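Local structure of (2Z,6E)-hedycaryol synthase (4MC3) at residues Y177-P182 and L215-V220; N221-V226 and E252-V257; A263-V268 and A301-Q306; P7-P12 and V259-Q264. The protein catalyses the magnesium-dependent cyclisation of (2E,6E)-farnesyl diphosphate into (2Z,6E)-hedycaryol through 1,11-ring closure, with release of diphosphate. One frame throughout, in Å; residues are numbered along the deposited sequence.

Contact 1: Y177-P182 and L215-V220; sequences YSVGMP and LHIALV. With 28U ((3R,6E)-3,7,11-trimethyldodeca-1,6,10-trien-3-ol), chain B.
An apolar contact deep in the core, this pairing sets Val179 and Met181, at the break between helix 168-178 and helix 181-188, against Ile217 and Ala218 of helix 204-225, and it forms part of the wall around the bound nerolidol. No hydrogen bond crosses it; the evidence is methyl packing. Val179 CG2 lies 3.8 Å from Ala218 CB and also meets the CG2 branch of Ile217. That methyl is anti to its own backbone N (CG1 at chi1 72°), which carries it both to helix 204-225 and to the vinyl carbon C2 of the ligand, 3.7 Å away. The interrupted helix is the kink characteristic of the class I terpene cyclase alpha domain: Gly180 leaves helical geometry with phi 85° and occupies the N-cap position of helix 181-188. Met181 then crosses Ile217 at about a right angle, its CG 3.8 Å from Ile217 CD1 and its SD also near that methyl. Bent at chi2 and chi3, its chain turns CE to the ligand, 4.0 Å from the methyl C4. Ile217 CG2 approaches the same C4 from the other helix, at 3.6 Å. With an alanine in place of Met181, Ile217 CD1 would probably lose its CG and SD neighbours and the ligand's C4 its contact with CE, opening a gap in the pocket wall. Arg175, a probable substrate-binding residue, joins the two sides with a hydrogen bond to Ser178 OG and a weak one to Ala218 O.

Contact 2: N221-V226 and E252-V257; sequences NDVFSV and EAVDQV
The apolar interactions rest on three valines. Val223 points from the last turns of helix 204-225 at helix 250-282, and its CG2 meets Val257 CG1 at 3.6 Å, the closest approach between the segments. These two side chains slide past each other in opposite directions, methyl against methyl. Val223 CG2 is anti to its carbonyl carbon, which leaves CG1, anti to the backbone N (chi1 171°), to face Val254 CG1 more loosely at 4.3 Å. One valine thus spans two residues a helical turn apart, and its CA sits 6.7 Å from that of Val254.

The polar interactions stay within helix 204-225 or reach other parts of the chain. Ser225 OG donates to Asn221 O over 2.9 Å, arriving 47° above the carbonyl plane. Asn221 and Ser225 belong to the NXXXSXXXE motif and by similarity bind the third magnesium ion; their side chains lie on a different side of the helix from Val223, more than 9 Å from segment 252-257. Asp222 makes a salt bridge to Arg175 and accepts a hydrogen bond from Tyr171, tying the motif to helix 168-178.

Around this valine cluster, helix 238-246 supplies Val239 and Ile242 against Val257 and Thr240 against Val226, while Ile6 and Pro7 of the N-terminal segment lie against Val223 and Val254 respectively.

Contact 3: A263-V268 and A301-Q306; sequences AQLHTV and ANLSGQ
Helices 250-282 and 286-309, consecutive and joined by a short turn, form a helical hairpin at the C-terminal end of the fold, and Leu303 makes the contact between its arms here. Its CB bond points at the partner helix, and with CG anti to the carbonyl carbon (chi1 -81°) the CD2 methyl reaches the opposing surface. There it touches two residues three positions apart: Leu265 CD1 at 4.2 Å and Val268 CG2, also at 4.2 Å. The two approaches differ. Leu265 and Leu303 cross obliquely; the CB bond of Leu265 does not aim at Leu303, but CG anti to the backbone N (chi1 174°) swings CD1 across to it. The CB bond of Val268 points toward segment 301-306, and its side chain and that of Leu303 pass in opposite directions. Both distances are loose van der Waals separations, in keeping with 8.4 Å between the CA atoms of Leu265 and Leu303. No polar bond crosses.

Within helix 250-282, Ala263 O is gripped twice by Thr267: the backbone N at 2.9 Å and the hydroxyl OG1 at 2.8 Å, from opposite faces of the carbonyl plane. That second bond fixes the Thr267 hydroxyl against its own helix.

His216 of helix 204-225 and Val11 of the N-terminal segment also touch Leu303. One turn further on, Gln306 touches nerolidol, so helix 286-309 packs outward through Leu303 and lines the pocket through Gln306, as expected of a helix in the all-alpha bundle of class I terpene synthases.

Contact 4: P7-P12 and V259-Q264; sequences PDFYVP and VLVEAQ
Phe9 and Val261 form the packed half of a contact in which the extended N-terminal segment 7-12 lies over helix 250-282, an outer helix of the terpene synthase alpha bundle. Val261 CG1, anti to its backbone N (chi1 170°), is 4.1 Å from both CD1 and CE1 of Phe9, and the two side chains cross at about a right angle. The methyl approaches the ring obliquely. On one face of the ring, Pro7 CB sits 3.8 Å above the plane, offset toward the rim, so the segment folds on itself through the inverse gamma turn centred on Asp8. Leu307 of helix 286-309 also touches Phe9, while His216 and Leu219 of helix 204-225 back Val261. This inner half is packed mainly against apolar side chains, with the His216 ring beside them.

The outer half is wet. Tyr10 O and Glu262 OE2, both acceptors, stand 4.4 Å apart, and three waters link Glu262 to the Tyr10 backbone. The glutamate chain, bent at chi2 (-49°), brings its carboxylate toward the backbone of segment 7-12, where both its oxygens are bridged to Tyr10 O. OE2 accepts from two waters: one also donates to Tyr10 O at 2.9 Å, the other accepts from Tyr10 N at 2.8 Å. Both backbone polar atoms of Tyr10 are thus satisfied through solvent. The remaining water lies in the plane of the Tyr10 ring at its edge, and donates to Tyr10 O and, over only 2.6 Å, to Glu262 OE1.

In the fold
Helix 204-225 runs through contacts 1 and 2, and helix 250-282 through contacts 2, 3 and 4. In contact 1, centred about 6 Å from the centre of the chain, touching residues themselves line the pocket; segments 221-226 and 301-306 reach it through Asn221 and Gln306, while the side chains of Val223 and Leu303 stay about 12 and 10 Å from the ligand. Contact 3 lies about 10 Å from contact 1, centre to centre, joined where His216 CG meets Leu303 CD2 at 3.5 Å. Contact 4 closes the chain around contacts 1 and 2: His216 NE2 is 3.4 Å from Val261 CG1, and Pro7 CD is 3.7 Å from Val254 CG1. Contacts 3 and 4 share Ala263 and Gln264.

Contact 1: Y177-P182 and L215-V220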
# COMPACT_ATOMS: atom_id res chain seq x y z
N TYR A 177 -5.20 2.14 4.91
CA TYR A 177 -4.07 1.29 5.44
C TYR A 177 -4.10 -0.15 4.93
O TYR A 177 -3.03 -0.73 4.67
CB TYR A 177 -4.04 1.36 6.94
CG TYR A 177 -3.78 2.77 7.41
CD1 TYR A 177 -2.56 3.40 7.22
CD2 TYR A 177 -4.80 3.50 8.03
CE1 TYR A 177 -2.36 4.71 7.63
CE2 TYR A 177 -4.59 4.80 8.42
CZ TYR A 177 -3.38 5.40 8.21
OH TYR A 177 -3.15 6.70 8.62
N SER A 178 -5.26 -0.81 4.81
CA SER A 178 -5.33 -2.21 4.36
C SER A 178 -4.87 -2.40 2.92
O SER A 178 -4.40 -3.48 2.57
CB SER A 178 -6.71 -2.83 4.58
OG SER A 178 -7.66 -2.34 3.63
N VAL A 179 -4.99 -1.37 2.06
CA VAL A 179 -4.47 -1.45 0.70
C VAL A 179 -2.94 -1.47 0.69
O VAL A 179 -2.35 -1.75 -0.33
CB VAL A 179 -5.09 -0.30 -0.15
CG1 VAL A 179 -4.52 1.06 0.21
CG2 VAL A 179 -4.95 -0.58 -1.63
N GLY A 180 -2.32 -1.08 1.79
CA GLY A 180 -0.86 -1.17 1.93
C GLY A 180 -0.04 -0.04 1.39
O GLY A 180 1.16 0.09 1.71
N MET A 181 -0.69 0.81 0.60
CA MET A 181 -0.03 1.95 -0.02
C MET A 181 0.90 2.71 0.92
O MET A 181 2.07 2.91 0.60
CB MET A 181 -1.08 2.91 -0.60
CG MET A 181 -1.43 2.64 -2.05
SD MET A 181 -0.02 2.05 -3.01
CE MET A 181 -0.56 0.39 -3.41
N PRO A 182 0.39 3.14 2.08
CA PRO A 182 1.19 3.99 2.98
C PRO A 182 2.60 3.41 3.27
O PRO A 182 3.60 4.14 3.14
CB PRO A 182 0.32 4.12 4.20
CG PRO A 182 -1.06 4.13 3.61
CD PRO A 182 -0.99 3.00 2.61
N LEU A 215 -6.75 5.77 -1.35
CA LEU A 215 -8.16 5.51 -1.52
C LEU A 215 -8.56 5.38 -2.98
O LEU A 215 -9.41 4.54 -3.31
CB LEU A 215 -9.03 6.54 -0.81
CG LEU A 215 -9.01 6.41 0.73
CD1 LEU A 215 -9.89 7.51 1.33
CD2 LEU A 215 -9.38 5.01 1.29
N HIS A 216 -7.93 6.12 -3.87
CA HIS A 216 -8.21 5.93 -5.31
C HIS A 216 -7.92 4.49 -5.73
O HIS A 216 -8.75 3.78 -6.30
CB HIS A 216 -7.39 6.88 -6.14
CG HIS A 216 -7.67 6.82 -7.60
ND1 HIS A 216 -7.21 5.81 -8.42
CD2 HIS A 216 -8.39 7.65 -8.40
CE1 HIS A 216 -7.61 6.03 -9.67
NE2 HIS A 216 -8.32 7.14 -9.68
N ILE A 217 -6.71 4.01 -5.36
CA ILE A 217 -6.24 2.70 -5.66
C ILE A 217 -7.14 1.67 -5.03
O ILE A 217 -7.49 0.66 -5.66
CB ILE A 217 -4.76 2.58 -5.20
CG1 ILE A 217 -3.88 3.49 -6.07
CG2 ILE A 217 -4.28 1.17 -5.20
CD1 ILE A 217 -2.49 3.75 -5.51
N ALA A 218 -7.46 1.84 -3.75
CA ALA A 218 -8.29 0.86 -3.05
C ALA A 218 -9.69 0.77 -3.56
O ALA A 218 -10.24 -0.35 -3.65
CB ALA A 218 -8.34 1.16 -1.58
N LEU A 219 -10.29 1.91 -3.92
CA LEU A 219 -11.66 1.92 -4.38
C LEU A 219 -11.75 1.30 -5.79
O LEU A 219 -12.72 0.59 -6.10
CB LEU A 219 -12.22 3.33 -4.38
CG LEU A 219 -12.50 3.88 -2.99
CD1 LEU A 219 -12.70 5.37 -3.01
CD2 LEU A 219 -13.69 3.19 -2.34
N VAL A 220 -10.74 1.57 -6.62
CA VAL A 220 -10.69 0.90 -7.94
C VAL A 220 -10.57 -0.61 -7.70
O VAL A 220 -11.30 -1.40 -8.34
CB VAL A 220 -9.54 1.47 -8.80
CG1 VAL A 220 -9.23 0.55 -9.99
CG2 VAL A 220 -9.89 2.88 -9.20
C4 28U B . -3.07 -2.23 -5.06
C5 28U B . -1.47 -4.19 -4.97
C6 28U B . -0.11 -3.82 -4.42
C7 28U B . 0.73 -4.73 -3.58
C8 28U B . 0.35 -5.81 -2.84
C10 28U B . -1.02 -6.44 -2.85
C13 28U B . -1.88 -6.33 0.25
C15 28U B . -3.35 -6.22 -0.10
O16 28U B . -3.90 -4.37 -4.51
C3 28U B . -2.74 -3.53 -4.29
C2 28U B . -2.59 -3.19 -2.80
C1 28U B . -2.36 -4.17 -1.89
C9 28U B . 1.04 -6.10 -1.52
C11 28U B . 0.45 -5.24 -0.35
C12 28U B . -1.04 -5.28 0.03
C14 28U B . -1.46 -7.78 0.38

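Contact 2: N221-V226 and E252-V257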
# COMPACT_ATOMS: atom_id res chain seq x y z
N ASN A 221 -9.68 -1.03 -6.80
CA ASN A 221 -9.55 -2.45 -6.38
C ASN A 221 -10.91 -3.02 -5.95
O ASN A 221 -11.27 -4.10 -6.37
CB ASN A 221 -8.46 -2.66 -5.31
CG ASN A 221 -8.38 -4.09 -4.78
OD1 ASN A 221 -9.14 -4.48 -3.89
ND2 ASN A 221 -7.42 -4.86 -5.29
N ASP A 222 -11.68 -2.27 -5.17
CA ASP A 222 -12.96 -2.74 -4.66
C ASP A 222 -13.91 -3.03 -5.84
O ASP A 222 -14.62 -4.03 -5.84
CB ASP A 222 -13.62 -1.72 -3.72
CG ASP A 222 -13.02 -1.67 -2.34
OD1 ASP A 222 -12.02 -2.34 -2.04
OD2 ASP A 222 -13.59 -0.90 -1.51
N VAL A 223 -13.93 -2.15 -6.82
CA VAL A 223 -14.81 -2.33 -7.98
C VAL A 223 -14.44 -3.58 -8.77
O VAL A 223 -15.33 -4.36 -9.17
CB VAL A 223 -14.83 -1.08 -8.88
CG1 VAL A 223 -15.58 -1.33 -10.18
CG2 VAL A 223 -15.44 0.12 -8.14
N PHE A 224 -13.15 -3.76 -9.01
CA PHE A 224 -12.65 -4.99 -9.68
C PHE A 224 -12.77 -6.28 -8.85
O PHE A 224 -12.70 -7.36 -9.42
CB PHE A 224 -11.21 -4.82 -10.19
CG PHE A 224 -11.12 -3.96 -11.44
CD1 PHE A 224 -10.72 -2.63 -11.38
CD2 PHE A 224 -11.43 -4.50 -12.69
CE1 PHE A 224 -10.64 -1.85 -12.54
CE2 PHE A 224 -11.35 -3.73 -13.84
CZ PHE A 224 -10.96 -2.40 -13.76
N SER A 225 -12.95 -6.16 -7.54
CA SER A 225 -13.00 -7.26 -6.60
C SER A 225 -14.42 -7.72 -6.29
O SER A 225 -14.60 -8.82 -5.76
CB SER A 225 -12.37 -6.82 -5.26
OG SER A 225 -10.98 -6.81 -5.35
N VAL A 226 -15.42 -6.90 -6.60
CA VAL A 226 -16.77 -7.13 -6.03
C VAL A 226 -17.47 -8.25 -6.77
O VAL A 226 -17.74 -9.28 -6.17
CB VAL A 226 -17.61 -5.84 -6.01
CG1 VAL A 226 -18.11 -5.48 -7.39
CG2 VAL A 226 -18.75 -5.94 -5.02
N GLU A 252 -25.81 0.77 -9.63
CA GLU A 252 -25.98 2.05 -8.97
C GLU A 252 -24.91 2.23 -7.89
O GLU A 252 -24.39 3.31 -7.73
CB GLU A 252 -27.37 2.18 -8.37
CG GLU A 252 -28.44 2.43 -9.45
CD GLU A 252 -29.87 2.28 -8.94
OE1 GLU A 252 -30.14 1.41 -8.06
OE2 GLU A 252 -30.73 3.04 -9.43
N ALA A 253 -24.61 1.18 -7.14
CA ALA A 253 -23.56 1.29 -6.11
C ALA A 253 -22.18 1.49 -6.74
O ALA A 253 -21.36 2.27 -6.22
CB ALA A 253 -23.56 0.09 -5.22
N VAL A 254 -21.91 0.77 -7.82
CA VAL A 254 -20.68 0.93 -8.60
C VAL A 254 -20.54 2.35 -9.09
O VAL A 254 -19.43 2.95 -9.04
CB VAL A 254 -20.59 -0.07 -9.78
CG1 VAL A 254 -19.49 0.32 -10.77
CG2 VAL A 254 -20.33 -1.47 -9.25
N ASP A 255 -21.62 2.90 -9.62
CA ASP A 255 -21.55 4.25 -10.18
C ASP A 255 -21.24 5.27 -9.08
O ASP A 255 -20.52 6.23 -9.30
CB ASP A 255 -22.87 4.61 -10.89
CG ASP A 255 -23.14 3.74 -12.13
OD1 ASP A 255 -22.23 3.00 -12.58
OD2 ASP A 255 -24.28 3.80 -12.68
N GLN A 256 -21.77 5.05 -7.89
CA GLN A 256 -21.47 5.89 -6.75
C GLN A 256 -20.01 5.79 -6.28
O GLN A 256 -19.42 6.80 -5.87
CB GLN A 256 -22.45 5.60 -5.64
CG GLN A 256 -23.85 6.06 -6.05
CD GLN A 256 -24.90 5.74 -5.02
OE1 GLN A 256 -25.64 4.74 -5.13
NE2 GLN A 256 -24.93 6.55 -3.97
N VAL A 257 -19.45 4.57 -6.31
CA VAL A 257 -18.03 4.40 -6.02
C VAL A 257 -17.18 5.13 -7.09
O VAL A 257 -16.18 5.77 -6.74
CB VAL A 257 -17.64 2.92 -5.84
CG1 VAL A 257 -16.13 2.77 -5.76
CG2 VAL A 257 -18.33 2.33 -4.62

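Contact 3: A263-V268 and A301-Q306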
# COMPACT_ATOMS: atom_id res chain seq x y z
N ALA A 263 -13.49 11.84 -7.13
CA ALA A 263 -13.18 12.74 -6.04
C ALA A 263 -11.75 12.55 -5.50
O ALA A 263 -11.03 13.54 -5.20
CB ALA A 263 -14.20 12.60 -4.92
N GLN A 264 -11.34 11.29 -5.35
CA GLN A 264 -9.98 11.05 -4.90
C GLN A 264 -8.93 11.57 -5.88
O GLN A 264 -7.91 12.13 -5.44
CB GLN A 264 -9.69 9.57 -4.55
CG GLN A 264 -10.63 8.91 -3.55
CD GLN A 264 -10.83 9.78 -2.35
OE1 GLN A 264 -9.88 10.19 -1.67
NE2 GLN A 264 -12.08 10.10 -2.08
N LEU A 265 -9.17 11.33 -7.17
CA LEU A 265 -8.30 11.85 -8.21
C LEU A 265 -8.13 13.35 -8.12
O LEU A 265 -7.00 13.86 -8.17
CB LEU A 265 -8.75 11.46 -9.61
CG LEU A 265 -7.94 12.11 -10.72
CD1 LEU A 265 -6.46 11.73 -10.68
CD2 LEU A 265 -8.61 11.73 -12.04
N HIS A 266 -9.24 14.07 -8.02
CA HIS A 266 -9.17 15.52 -7.95
C HIS A 266 -8.51 16.00 -6.66
O HIS A 266 -7.78 16.99 -6.68
CB HIS A 266 -10.53 16.13 -8.23
CG HIS A 266 -10.91 16.01 -9.68
ND1 HIS A 266 -10.40 16.84 -10.64
CD2 HIS A 266 -11.67 15.10 -10.33
CE1 HIS A 266 -10.88 16.48 -11.83
NE2 HIS A 266 -11.65 15.42 -11.66
N THR A 267 -8.66 15.24 -5.57
CA THR A 267 -7.96 15.51 -4.34
C THR A 267 -6.43 15.29 -4.49
O THR A 267 -5.63 16.06 -3.92
CB THR A 267 -8.55 14.66 -3.19
OG1 THR A 267 -9.95 14.94 -3.05
CG2 THR A 267 -7.89 14.95 -1.90
N VAL A 268 -6.03 14.25 -5.22
CA VAL A 268 -4.61 14.04 -5.54
C VAL A 268 -4.04 15.23 -6.31
O VAL A 268 -2.97 15.74 -5.96
CB VAL A 268 -4.35 12.71 -6.29
CG1 VAL A 268 -2.97 12.69 -6.94
CG2 VAL A 268 -4.53 11.56 -5.29
N ALA A 301 1.86 8.37 -10.10
CA ALA A 301 2.10 7.28 -11.04
C ALA A 301 1.37 6.06 -10.61
O ALA A 301 0.86 5.34 -11.44
CB ALA A 301 3.60 6.97 -11.15
N ASN A 302 1.35 5.77 -9.30
CA ASN A 302 0.71 4.55 -8.83
C ASN A 302 -0.80 4.50 -9.12
O ASN A 302 -1.36 3.40 -9.24
CB ASN A 302 0.95 4.38 -7.32
CG ASN A 302 2.18 3.60 -7.02
OD1 ASN A 302 3.33 4.14 -7.01
ND2 ASN A 302 1.99 2.33 -6.83
N LEU A 303 -1.45 5.65 -9.22
CA LEU A 303 -2.88 5.60 -9.62
C LEU A 303 -3.06 4.96 -11.02
O LEU A 303 -3.94 4.12 -11.23
CB LEU A 303 -3.52 6.96 -9.56
CG LEU A 303 -3.98 7.45 -8.16
CD1 LEU A 303 -2.87 7.68 -7.15
CD2 LEU A 303 -4.83 8.71 -8.33
N SER A 304 -2.16 5.27 -11.95
CA SER A 304 -2.17 4.63 -13.28
C SER A 304 -1.68 3.22 -13.23
O SER A 304 -2.31 2.32 -13.77
CB SER A 304 -1.30 5.43 -14.26
OG SER A 304 -1.96 6.64 -14.57
N GLY A 305 -0.56 2.96 -12.51
CA GLY A 305 -0.01 1.61 -12.50
C GLY A 305 -0.94 0.63 -11.86
O GLY A 305 -1.06 -0.51 -12.33
N GLN A 306 -1.57 1.03 -10.75
CA GLN A 306 -2.39 0.05 -10.06
C GLN A 306 -3.74 -0.15 -10.78
O GLN A 306 -4.33 -1.22 -10.70
CB GLN A 306 -2.60 0.40 -8.57
CG GLN A 306 -1.31 0.56 -7.79
CD GLN A 306 -0.39 -0.67 -7.84
OE1 GLN A 306 -0.85 -1.76 -7.84
NE2 GLN A 306 0.92 -0.46 -7.81

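Contact 4: P7-P12 and V259-Q264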
# COMPACT_ATOMS: atom_id res chain seq x y z
N PRO A 7 -16.70 0.88 -14.71
CA PRO A 7 -16.43 2.23 -15.21
C PRO A 7 -15.15 2.30 -16.07
O PRO A 7 -14.24 1.48 -15.93
CB PRO A 7 -16.26 3.06 -13.93
CG PRO A 7 -17.03 2.31 -12.89
CD PRO A 7 -16.84 0.86 -13.24
N ASP A 8 -15.10 3.28 -16.96
CA ASP A 8 -13.94 3.47 -17.83
C ASP A 8 -13.03 4.41 -17.09
O ASP A 8 -12.94 5.58 -17.41
CB ASP A 8 -14.33 4.04 -19.21
CG ASP A 8 -14.65 2.95 -20.22
OD1 ASP A 8 -13.70 2.23 -20.62
OD2 ASP A 8 -15.83 2.81 -20.60
N PHE A 9 -12.34 3.89 -16.08
CA PHE A 9 -11.57 4.75 -15.19
C PHE A 9 -10.47 5.35 -16.00
O PHE A 9 -9.81 4.64 -16.76
CB PHE A 9 -10.92 3.93 -14.07
CG PHE A 9 -11.88 3.34 -13.09
CD1 PHE A 9 -12.63 4.15 -12.26
CD2 PHE A 9 -12.00 1.95 -12.96
CE1 PHE A 9 -13.49 3.59 -11.31
CE2 PHE A 9 -12.87 1.40 -12.02
CZ PHE A 9 -13.60 2.23 -11.19
N TYR A 10 -10.27 6.65 -15.84
CA TYR A 10 -9.20 7.35 -16.52
C TYR A 10 -8.33 8.09 -15.51
O TYR A 10 -8.83 8.76 -14.60
CB TYR A 10 -9.75 8.35 -17.57
CG TYR A 10 -8.67 9.24 -18.15
CD1 TYR A 10 -7.83 8.78 -19.19
CD2 TYR A 10 -8.43 10.53 -17.65
CE1 TYR A 10 -6.82 9.57 -19.70
CE2 TYR A 10 -7.42 11.34 -18.17
CZ TYR A 10 -6.62 10.85 -19.18
OH TYR A 10 -5.61 11.64 -19.71
N VAL A 11 -7.03 7.94 -15.69
CA VAL A 11 -6.04 8.62 -14.88
C VAL A 11 -5.03 9.29 -15.83
O VAL A 11 -4.54 8.66 -16.76
CB VAL A 11 -5.31 7.61 -13.94
CG1 VAL A 11 -4.32 8.34 -13.11
CG2 VAL A 11 -6.33 6.93 -13.04
N PRO A 12 -4.71 10.56 -15.61
CA PRO A 12 -3.91 11.33 -16.58
C PRO A 12 -2.41 11.07 -16.53
O PRO A 12 -1.69 11.45 -17.45
CB PRO A 12 -4.16 12.77 -16.19
CG PRO A 12 -4.59 12.73 -14.78
CD PRO A 12 -5.38 11.47 -14.65
N VAL A 259 -17.92 7.85 -8.58
CA VAL A 259 -17.93 9.27 -8.23
C VAL A 259 -16.91 9.55 -7.10
O VAL A 259 -16.16 10.54 -7.09
CB VAL A 259 -19.34 9.71 -7.81
CG1 VAL A 259 -19.32 11.09 -7.16
CG2 VAL A 259 -20.28 9.68 -9.02
N LEU A 260 -16.86 8.64 -6.14
CA LEU A 260 -15.87 8.73 -5.05
C LEU A 260 -14.45 8.65 -5.57
O LEU A 260 -13.57 9.37 -5.07
CB LEU A 260 -16.06 7.63 -4.00
CG LEU A 260 -16.42 7.95 -2.56
CD1 LEU A 260 -16.12 6.71 -1.73
CD2 LEU A 260 -15.67 9.13 -2.01
N VAL A 261 -14.20 7.72 -6.48
CA VAL A 261 -12.90 7.60 -7.12
C VAL A 261 -12.49 8.91 -7.82
O VAL A 261 -11.34 9.37 -7.69
CB VAL A 261 -12.86 6.42 -8.12
CG1 VAL A 261 -11.61 6.40 -8.98
CG2 VAL A 261 -12.97 5.08 -7.41
N GLU A 262 -13.41 9.49 -8.61
CA GLU A 262 -13.08 10.73 -9.26
C GLU A 262 -12.75 11.79 -8.23
O GLU A 262 -11.81 12.57 -8.41
CB GLU A 262 -14.22 11.16 -10.22
CG GLU A 262 -14.32 10.28 -11.46
CD GLU A 262 -12.96 10.06 -12.16
OE1 GLU A 262 -12.40 11.07 -12.69
OE2 GLU A 262 -12.46 8.87 -12.19
N ALA A 263 -13.49 11.84 -7.13
CA ALA A 263 -13.18 12.74 -6.04
C ALA A 263 -11.75 12.55 -5.50
O ALA A 263 -11.03 13.54 -5.20
CB ALA A 263 -14.20 12.60 -4.92
N GLN A 264 -11.34 11.29 -5.35
CA GLN A 264 -9.98 11.05 -4.90
C GLN A 264 -8.93 11.57 -5.88
O GLN A 264 -7.91 12.13 -5.44
CB GLN A 264 -9.69 9.57 -4.55
CG GLN A 264 -10.63 8.91 -3.55
CD GLN A 264 -10.83 9.78 -2.35
OE1 GLN A 264 -9.88 10.19 -1.67
NE2 GLN A 264 -12.08 10.10 -2.08
O HOH W 1 -9.84 7.96 -12.01
O HOH W 2 -10.76 10.78 -14.73
O HOH W 3 -12.52 7.83 -14.74